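Local coordinates for protein beta-lactamase (Sebaldella termitidis, PDB 6N1N) that probably hydrolyses beta-lactam antibiotics to substituted beta-amino acids, as a class D serine beta-lactamase of the penicillin-binding transpeptidase fold, at residues F162-S165 with E166-K170. Residues are numbered along the deposited sequence; the frame is centred on the assembly and turned at random. Where two conformers were deposited one is given.
Sequences FMLS and EKTYK
Ser165 O accepts the amide of Tyr169 at 3.2 Å from Tyr169 N, with a nearly straight N-H...O angle of 173°, which marks the first i to i+4 bond of helix 166-175 and places Ser165 at its N-cap. The first torsion of Tyr169 (chi1 -80°) keeps CG beside its own backbone N and lets the ring reach back to the loop residues 162-165. There the phenol donates to the carbonyl of Phe162, Tyr169 OH to Phe162 O being 2.7 Å; the acceptor sits at the ring edge, in its plane, while the hydroxyl lies 30° off the carbonyl plane. The same oxygen also takes Leu164 N, at 2.9 Å from Phe162 O, from the same face of the carbonyl; this second bond closes an inverse gamma turn centred on Met163. Two donors thus hold the carbonyl of Phe162, one fixing the turn and the other tying it to the helix. The inverse gamma turn therefore precedes the N-cap residue Ser165 within the loop that connects helix 147-159 to helix 166-175, away from the predicted active-site serine. Leu164 crosses the phenol at about a right angle: its CD1 makes a CH-pi contact over one face, 4.2 Å from the Tyr169 ring centroid, and Leu164 CB lies 3.7 Å from Tyr169 CE2. Leu164 also touches Leu59 of helix 56-63 and Tyr119 of helix 113-122. At the N-cap position, Ser165 OG lies 3.0 Å from Thr168 OG1. Glu63 from helix 56-63 accepts through OE1 from both Thr168 OG1 and Ser165 N, binding this polar corner to the neighbouring helix.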
loop_
_atom_site.group_PDB
_atom_site.type_symbol
_atom_site.label_atom_id
_atom_site.label_comp_id
_atom_site.label_asym_id
_atom_site.label_seq_id
_atom_site.Cartn_x
_atom_site.Cartn_y
_atom_site.Cartn_z
ATOM N N PHE A 162 -2.865 16.538 2.794
ATOM C CA PHE A 162 -3.965 16.252 3.695
ATOM C C PHE A 162 -3.817 17.070 4.972
ATOM O O PHE A 162 -2.710 17.420 5.379
ATOM C CB PHE A 162 -3.992 14.768 4.055
ATOM C CG PHE A 162 -4.008 13.834 2.870
ATOM C CD1 PHE A 162 -4.886 14.022 1.831
ATOM C CD2 PHE A 162 -3.138 12.749 2.815
ATOM C CE1 PHE A 162 -4.893 13.142 0.743
ATOM C CE2 PHE A 162 -3.163 11.848 1.730
ATOM C CZ PHE A 162 -4.041 12.055 0.711
HETATM N N MSE A 163 -4.944 17.366 5.611
HETATM C CA MSE A 163 -4.915 18.106 6.865
HETATM C C MSE A 163 -4.566 17.167 8.023
HETATM O O MSE A 163 -5.435 16.674 8.746
HETATM C CB MSE A 163 -6.255 18.810 7.096
HETATM C CG MSE A 163 -6.590 19.838 6.009
HETATM SE SE MSE A 163 -5.245 21.254 5.818
HETATM C CE MSE A 163 -5.256 21.884 7.664
ATOM N N LEU A 164 -3.268 16.914 8.168
ATOM C CA LEU A 164 -2.725 16.099 9.238
ATOM C C LEU A 164 -1.587 16.888 9.863
ATOM O O LEU A 164 -1.012 17.766 9.229
ATOM C CB LEU A 164 -2.185 14.753 8.731
ATOM C CG LEU A 164 -3.122 13.968 7.826
ATOM C CD1 LEU A 164 -2.387 12.831 7.116
ATOM C CD2 LEU A 164 -4.301 13.434 8.622
ATOM N N SER A 165 -1.214 16.514 11.081
ATOM C CA SER A 165 -0.149 17.224 11.768
ATOM C C SER A 165 1.239 16.854 11.233
ATOM O O SER A 165 1.459 15.802 10.627
ATOM C CB SER A 165 -0.193 16.928 13.265
ATOM O OG SER A 165 0.247 15.601 13.507
ATOM N N GLU A 166 2.200 17.747 11.480
ATOM C CA GLU A 166 3.572 17.500 11.043
ATOM C C GLU A 166 4.122 16.204 11.626
ATOM O O GLU A 166 4.841 15.462 10.945
ATOM C CB GLU A 166 4.465 18.677 11.438
ATOM C CG GLU A 166 4.166 19.967 10.703
ATOM C CD GLU A 166 4.964 21.143 11.254
ATOM O OE1 GLU A 166 4.606 22.300 10.944
ATOM O OE2 GLU A 166 5.942 20.910 11.998
ATOM N N LYS A 167 3.797 15.921 12.883
ATOM C CA LYS A 167 4.284 14.710 13.545
ATOM C C LYS A 167 3.712 13.460 12.901
ATOM O O LYS A 167 4.415 12.466 12.723
ATOM C CB LYS A 167 3.927 14.779 15.032
ATOM C CG LYS A 167 4.105 13.485 15.844
ATOM C CD LYS A 167 3.548 13.657 17.273
ATOM C CE LYS A 167 3.664 12.393 18.133
ATOM N NZ LYS A 167 5.062 12.102 18.581
ATOM N N THR A 168 2.434 13.481 12.542
ATOM C CA THR A 168 1.836 12.338 11.867
ATOM C C THR A 168 2.554 12.013 10.571
ATOM O O THR A 168 2.898 10.856 10.298
ATOM C CB THR A 168 0.369 12.649 11.596
ATOM O OG1 THR A 168 -0.290 12.767 12.857
ATOM C CG2 THR A 168 -0.268 11.585 10.777
ATOM N N TYR A 169 2.750 13.030 9.732
ATOM C CA TYR A 169 3.477 12.810 8.489
ATOM C C TYR A 169 4.906 12.330 8.743
ATOM O O TYR A 169 5.401 11.431 8.042
ATOM C CB TYR A 169 3.524 14.109 7.691
ATOM C CG TYR A 169 2.296 14.461 6.906
ATOM C CD1 TYR A 169 1.873 13.668 5.852
ATOM C CD2 TYR A 169 1.599 15.647 7.174
ATOM C CE1 TYR A 169 0.763 14.004 5.112
ATOM C CE2 TYR A 169 0.476 16.009 6.426
ATOM C CZ TYR A 169 0.074 15.191 5.393
ATOM O OH TYR A 169 -1.013 15.505 4.638
ATOM N N LYS A 170 5.603 12.938 9.702
ATOM C CA LYS A 170 7.008 12.606 9.913
ATOM C C LYS A 170 7.166 11.147 10.349
ATOM O O LYS A 170 8.035 10.423 9.840
ATOM C CB LYS A 170 7.631 13.548 10.954
ATOM C CG LYS A 170 9.076 13.203 11.389
ATOM C CD LYS A 170 9.716 14.391 12.128
ATOM C CE LYS A 170 10.919 14.008 12.987
ATOM N NZ LYS A 170 12.167 13.782 12.208
#